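Local atomic coordinates of Drep2 (Drosophila melanogaster, PDB entry 4D2K), a protein that probably acts in apoptotic DNA fragmentation as a member of the DFF family, its N-terminal CIDE domain, the part described here, being of the kind that builds higher-order assemblies. Residues R10-W15 with V25-F30; V49-E54 with T73-L78. All blocks are in the same frame, centred on the assembly; numbering follows the deposited sequence.

Contact 1. Residues R10-W15 with V25-F30; sequences RPLKIW and VVVGTF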
loop_
_atom_site.group_PDB
_atom_site.type_symbol
_atom_site.label_atom_id
_atom_site.label_comp_id
_atom_site.label_asym_id
_atom_site.label_seq_id
_atom_site.Cartn_x
_atom_site.Cartn_y
_atom_site.Cartn_z
ATOM N N ARG A 10 -10.687 -4.435 6.147
ATOM C CA ARG A 10 -9.872 -3.929 7.254
ATOM C C ARG A 10 -9.312 -2.563 6.850
ATOM O O ARG A 10 -9.047 -2.337 5.669
ATOM C CB ARG A 10 -8.737 -4.920 7.586
ATOM C CG ARG A 10 -7.655 -4.993 6.505
ATOM C CD ARG A 10 -6.725 -6.191 6.628
ATOM N NE ARG A 10 -7.424 -7.450 6.354
ATOM C CZ ARG A 10 -6.942 -8.654 6.651
ATOM N NH1 ARG A 10 -5.751 -8.763 7.220
ATOM N NH2 ARG A 10 -7.641 -9.744 6.366
ATOM N N PRO A 11 -9.079 -1.673 7.820
ATOM C CA PRO A 11 -8.470 -0.374 7.506
ATOM C C PRO A 11 -6.974 -0.543 7.357
ATOM O O PRO A 11 -6.402 -1.341 8.100
ATOM C CB PRO A 11 -8.797 0.484 8.726
ATOM C CG PRO A 11 -8.972 -0.510 9.848
ATOM C CD PRO A 11 -9.500 -1.775 9.228
ATOM N N LEU A 12 -6.371 0.146 6.385
ATOM C CA LEU A 12 -4.922 0.190 6.205
ATOM C C LEU A 12 -4.580 1.623 5.814
ATOM O O LEU A 12 -5.456 2.335 5.298
ATOM C CB LEU A 12 -4.461 -0.800 5.123
ATOM C CG LEU A 12 -4.717 -2.290 5.403
ATOM C CD1 LEU A 12 -4.377 -3.160 4.195
ATOM C CD2 LEU A 12 -3.979 -2.745 6.656
ATOM N N LYS A 13 -3.335 2.053 6.054
ATOM C CA LYS A 13 -2.913 3.404 5.665
ATOM C C LYS A 13 -1.974 3.330 4.449
ATOM O O LYS A 13 -1.010 2.563 4.436
ATOM C CB LYS A 13 -2.231 4.127 6.838
ATOM C CG LYS A 13 -3.189 4.481 8.024
ATOM C CD LYS A 13 -2.385 4.909 9.287
ATOM C CE LYS A 13 -3.289 5.323 10.481
ATOM N NZ LYS A 13 -2.507 5.680 11.724
ATOM N N ILE A 14 -2.224 4.153 3.441
ATOM C CA ILE A 14 -1.447 4.072 2.228
ATOM C C ILE A 14 -0.906 5.461 1.926
ATOM O O ILE A 14 -1.642 6.431 1.730
ATOM C CB ILE A 14 -2.271 3.474 1.043
ATOM C CG1 ILE A 14 -1.374 3.220 -0.168
ATOM C CG2 ILE A 14 -3.418 4.376 0.627
ATOM C CD1 ILE A 14 -0.534 1.958 -0.064
ATOM N N TRP A 15 0.415 5.560 1.993
ATOM C CA TRP A 15 1.094 6.827 1.819
ATOM C C TRP A 15 1.968 6.774 0.560
ATOM O O TRP A 15 2.441 5.696 0.165
ATOM C CB TRP A 15 1.967 7.114 3.038
ATOM C CG TRP A 15 1.250 7.238 4.345
ATOM C CD1 TRP A 15 -0.080 7.098 4.565
ATOM C CD2 TRP A 15 1.844 7.496 5.623
ATOM N NE1 TRP A 15 -0.361 7.274 5.896
ATOM C CE2 TRP A 15 0.806 7.517 6.567
ATOM C CE3 TRP A 15 3.154 7.708 6.059
ATOM C CZ2 TRP A 15 1.038 7.753 7.935
ATOM C CZ3 TRP A 15 3.381 7.932 7.423
ATOM C CH2 TRP A 15 2.330 7.951 8.335
ATOM N N VAL A 25 -7.536 3.494 3.595
ATOM C CA VAL A 25 -8.344 2.650 2.739
ATOM C C VAL A 25 -8.897 1.548 3.579
ATOM O O VAL A 25 -8.350 1.218 4.633
ATOM C CB VAL A 25 -7.530 2.042 1.558
ATOM C CG1 VAL A 25 -6.986 3.135 0.642
ATOM C CG2 VAL A 25 -6.412 1.125 2.089
ATOM N N VAL A 26 -9.970 0.947 3.090
ATOM C CA VAL A 26 -10.570 -0.190 3.756
ATOM C C VAL A 26 -10.752 -1.284 2.732
ATOM O O VAL A 26 -11.521 -1.120 1.793
ATOM C CB VAL A 26 -11.924 0.162 4.396
ATOM C CG1 VAL A 26 -12.516 -1.079 5.082
ATOM C CG2 VAL A 26 -11.759 1.289 5.389
ATOM N N VAL A 27 -10.043 -2.401 2.916
ATOM C CA VAL A 27 -9.957 -3.435 1.883
ATOM C C VAL A 27 -9.924 -4.844 2.471
ATOM O O VAL A 27 -9.462 -5.053 3.604
ATOM C CB VAL A 27 -8.701 -3.248 0.989
ATOM C CG1 VAL A 27 -8.781 -1.923 0.183
ATOM C CG2 VAL A 27 -7.445 -3.291 1.841
ATOM N N GLY A 28 -10.414 -5.810 1.691
ATOM C CA GLY A 28 -10.438 -7.202 2.108
ATOM C C GLY A 28 -9.326 -8.067 1.554
ATOM O O GLY A 28 -9.012 -9.105 2.133
ATOM N N THR A 29 -8.748 -7.665 0.423
ATOM C CA THR A 29 -7.751 -8.477 -0.287
ATOM C C THR A 29 -6.566 -7.649 -0.797
ATOM O O THR A 29 -6.668 -6.426 -0.983
ATOM C CB THR A 29 -8.352 -9.199 -1.538
ATOM O OG1 THR A 29 -8.733 -8.202 -2.488
ATOM C CG2 THR A 29 -9.593 -10.053 -1.201
ATOM N N PHE A 30 -5.457 -8.332 -1.071
ATOM C CA PHE A 30 -4.280 -7.669 -1.619
ATOM C C PHE A 30 -4.572 -6.993 -2.962
ATOM O O PHE A 30 -4.133 -5.865 -3.213
ATOM C CB PHE A 30 -3.130 -8.662 -1.756
ATOM C CG PHE A 30 -1.931 -8.085 -2.449
ATOM C CD1 PHE A 30 -1.134 -7.141 -1.826
ATOM C CD2 PHE A 30 -1.613 -8.491 -3.738
ATOM C CE1 PHE A 30 -0.050 -6.604 -2.479
ATOM C CE2 PHE A 30 -0.532 -7.960 -4.400
ATOM C CZ PHE A 30 0.251 -7.012 -3.774
#
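Four backbone hydrogen bonds zip Arg10-Leu12 to Val25-Val27, parts of the two strands of an antiparallel beta hairpin. Arg10 and Val27 form one hydrogen-bonded pair, Leu12 and Val25 the other, with Pro11 and Val26 as the non-hydrogen-bonded pair between them. The straightest bond runs from Val25 N to Leu12 O, 2.9 Å at 175° and nearly along the C=O axis. Arg10 N also reaches Val27 O at 2.9 Å, but it stands well above that carbonyl plane, so the ladder is least regular at the end where the second strand gives way to Gly28. Proline has no N-H to offer, yet the pairing loses nothing, because Pro11 occupies a non-hydrogen-bonded position. Two CA-H...O contacts tighten this middle pair: Val26 CA lies 3.3 Å from Arg10 O, and Pro11 CA approaches Val25 O equally closely.

Apolar contacts gather on the face carrying Leu12, Val25 and Val27. Leu12 CD1 meets Val27 CG2 at 3.9 Å, the two side chains crossing at about a right angle. Val25 spreads its branches: CG2 leans on Leu12 CB, while CG1 touches Ile14 CG2 at 3.8 Å. Ile14 CG1, anti to the backbone N (chi1 -172°), leads away from the second strand.

Arg10 contributes mainly through its aliphatic part, CG lying 3.4 Å from Val27 O. Its chain bends at chi3 (68°), and NH1 is hydrogen-bonded to Arg67 O; NE is buried without a partner.

Phe66 of helix 63-67 packs against Arg10, Leu12 and Val27, whereas helix 30-40, N-capped by Thr29, brings Arg36 onto Val25 and Val27. Strand 10-16 continues the sheet on its other edge through strand 74-79, leaving strand 22-27 outermost within the chain.

Contact 2. Residues V49-E54 with T73-L78; sequences VRVVLE and TVLLLL
Arg50 folds its guanidinium over Leu78, crossing that side chain obliquely. CG starts anti to the carbonyl carbon (chi1 -73°) and the chain bends at chi3, which lays one face of the guanidinium over Leu78 CB and brings NH1 to 3.4 Å from Leu78 CD1. NH2 is meanwhile hydrogen-bonded to Glu82 O, a partner that would help hold the group in this pose. The same CD1 also meets Val52 CG1 at 3.9 Å, with Leu78 and Val52 roughly perpendicular, so Leu78 is wedged between two neighbours of the facing strand. Val52 turns its other branch, CG2, to Leu76 CB.

The backbones beneath pair as antiparallel strands of the ubiquitin-like CIDE-N fold, strand 74-79 lying centrally in a mixed sheet between strands 10-16 and 49-53. Arg50 with Leu78 and Val52 with Leu76 are hydrogen-bonded pairs, each closed by two bonds. Leu78 N to Arg50 O, 2.8 Å at 175°, is the straightest. Glu54 N adds a fifth bond to Val74 O, standing above its carbonyl plane.

On the other face Leu77, with CG anti to the backbone N, swings CD2 obliquely to Val49 CG1 at 3.5 Å. Val51 CG1 leans on Leu75 CD1; Leu34 of helix 30-40 touches Val49 and Val51, and Leu33 touches Leu75. Leu53 and Leu75 diverge at their bases, yet the two side chains cross obliquely and bring Leu53 CD2 to 3.6 Å from Leu75 CD2; Leu53 CD2 also rests against Thr73 CG2.

Glu54 lies side by side with Val74, pointing the same way, its CB 3.6 Å from Val74 CG1. Its CG presses on Leu76 CD2, and the bend at chi2 (-80°) carries the carboxylate onward to a salt bridge between OE2 and Arg19 NE.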
loop_
_atom_site.group_PDB
_atom_site.type_symbol
_atom_site.label_atom_id
_atom_site.label_comp_id
_atom_site.label_asym_id
_atom_site.label_seq_id
_atom_site.Cartn_x
_atom_site.Cartn_y
_atom_site.Cartn_z
ATOM N N VAL A 49 2.639 -0.983 -9.762
ATOM C CA VAL A 49 3.130 -0.352 -8.549
ATOM C C VAL A 49 3.692 -1.437 -7.648
ATOM O O VAL A 49 3.460 -2.640 -7.851
ATOM C CB VAL A 49 2.008 0.435 -7.780
ATOM C CG1 VAL A 49 1.427 1.549 -8.638
ATOM C CG2 VAL A 49 0.888 -0.507 -7.337
ATOM N N ARG A 50 4.422 -1.010 -6.638
ATOM C CA ARG A 50 4.854 -1.908 -5.601
ATOM C C ARG A 50 4.309 -1.396 -4.259
ATOM O O ARG A 50 4.108 -0.206 -4.079
ATOM C CB ARG A 50 6.378 -1.998 -5.636
ATOM C CG ARG A 50 6.875 -2.812 -6.826
ATOM C CD ARG A 50 8.326 -2.528 -7.177
ATOM N NE ARG A 50 8.538 -1.110 -7.458
ATOM C CZ ARG A 50 9.265 -0.295 -6.699
ATOM N NH1 ARG A 50 9.880 -0.764 -5.616
ATOM N NH2 ARG A 50 9.392 0.985 -7.035
ATOM N N VAL A 51 4.045 -2.295 -3.327
ATOM C CA VAL A 51 3.579 -1.880 -2.009
ATOM C C VAL A 51 4.595 -2.335 -0.980
ATOM O O VAL A 51 5.009 -3.487 -0.994
ATOM C CB VAL A 51 2.181 -2.454 -1.690
ATOM C CG1 VAL A 51 1.774 -2.091 -0.275
ATOM C CG2 VAL A 51 1.154 -1.929 -2.699
ATOM N N VAL A 52 5.025 -1.444 -0.101
ATOM C CA VAL A 52 6.003 -1.856 0.887
ATOM C C VAL A 52 5.584 -1.380 2.259
ATOM O O VAL A 52 4.801 -0.448 2.383
ATOM C CB VAL A 52 7.444 -1.304 0.570
ATOM C CG1 VAL A 52 7.943 -1.794 -0.782
ATOM C CG2 VAL A 52 7.473 0.227 0.634
ATOM N N LEU A 53 6.123 -2.011 3.296
ATOM C CA LEU A 53 5.894 -1.543 4.653
ATOM C C LEU A 53 6.583 -0.197 4.823
ATOM O O LEU A 53 7.696 0.009 4.331
ATOM C CB LEU A 53 6.445 -2.543 5.667
ATOM C CG LEU A 53 5.771 -3.907 5.799
ATOM C CD1 LEU A 53 6.473 -4.691 6.898
ATOM C CD2 LEU A 53 4.304 -3.730 6.143
ATOM N N GLU A 54 5.930 0.720 5.517
ATOM C CA GLU A 54 6.541 2.009 5.751
ATOM C C GLU A 54 7.755 1.871 6.670
ATOM O O GLU A 54 8.706 2.636 6.564
ATOM C CB GLU A 54 5.529 3.006 6.337
ATOM C CG GLU A 54 6.066 4.455 6.410
ATOM C CD GLU A 54 6.972 4.687 7.600
ATOM O OE1 GLU A 54 6.787 3.999 8.627
ATOM O OE2 GLU A 54 7.878 5.541 7.517
ATOM N N THR A 73 -1.865 -0.729 9.638
ATOM C CA THR A 73 -0.469 -0.810 9.220
ATOM C C THR A 73 -0.232 0.255 8.139
ATOM O O THR A 73 -1.056 0.405 7.222
ATOM C CB THR A 73 -0.105 -2.211 8.654
ATOM O OG1 THR A 73 -0.257 -3.202 9.674
ATOM C CG2 THR A 73 1.315 -2.242 8.132
ATOM N N VAL A 74 0.859 1.009 8.284
ATOM C CA VAL A 74 1.229 2.040 7.309
ATOM C C VAL A 74 2.051 1.439 6.162
ATOM O O VAL A 74 3.102 0.853 6.388
ATOM C CB VAL A 74 2.040 3.180 7.961
ATOM C CG1 VAL A 74 2.268 4.319 6.950
ATOM C CG2 VAL A 74 1.336 3.691 9.200
ATOM N N LEU A 75 1.543 1.577 4.945
ATOM C CA LEU A 75 2.158 1.055 3.728
ATOM C C LEU A 75 2.523 2.207 2.788
ATOM O O LEU A 75 1.888 3.256 2.821
ATOM C CB LEU A 75 1.209 0.085 3.014
ATOM C CG LEU A 75 0.728 -1.154 3.771
ATOM C CD1 LEU A 75 -0.341 -1.923 2.975
ATOM C CD2 LEU A 75 1.923 -2.057 4.101
ATOM N N LEU A 76 3.562 2.036 1.976
ATOM C CA LEU A 76 3.865 3.015 0.940
ATOM C C LEU A 76 3.577 2.377 -0.401
ATOM O O LEU A 76 3.881 1.203 -0.640
ATOM C CB LEU A 76 5.328 3.488 0.983
ATOM C CG LEU A 76 5.939 4.022 2.282
ATOM C CD1 LEU A 76 7.322 4.594 2.008
ATOM C CD2 LEU A 76 5.053 5.056 2.958
ATOM N N LEU A 77 3.011 3.170 -1.289
ATOM C CA LEU A 77 2.835 2.737 -2.647
ATOM C C LEU A 77 3.992 3.355 -3.435
ATOM O O LEU A 77 4.181 4.553 -3.392
ATOM C CB LEU A 77 1.470 3.181 -3.164
ATOM C CG LEU A 77 0.883 2.583 -4.432
ATOM C CD1 LEU A 77 -0.620 2.724 -4.383
ATOM C CD2 LEU A 77 1.415 3.334 -5.621
ATOM N N LEU A 78 4.775 2.531 -4.117
ATOM C CA LEU A 78 5.900 2.994 -4.934
ATOM C C LEU A 78 5.581 2.824 -6.401
ATOM O O LEU A 78 5.224 1.722 -6.839
ATOM C CB LEU A 78 7.174 2.194 -4.633
ATOM C CG LEU A 78 7.615 2.122 -3.174
ATOM C CD1 LEU A 78 8.855 1.263 -3.026
ATOM C CD2 LEU A 78 7.844 3.512 -2.626
#

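In the fold
Contacts 1 and 2 belong to one sheet and follow each other along the chain, the hairpin of contact 1 closing before contact 2 opens. Their centres are about 11 Å apart, and strands 10-16 and 74-79 meet as parallel neighbours between them. Leu75 is central to the join: its N lies 2.8 Å from Lys13 O and its O 2.9 Å from Trp15 N, both probable hydrogen bonds, and further backbone bonds pair Thr73 with Lys13 and Leu77 with Trp15. Trp15 also serves the join with its side chain, CD2 packing 3.5 Å from Val74 CG1 and CB touching Leu76 CD2. Helix 30-40 packs on both contacts and so spans the sheet.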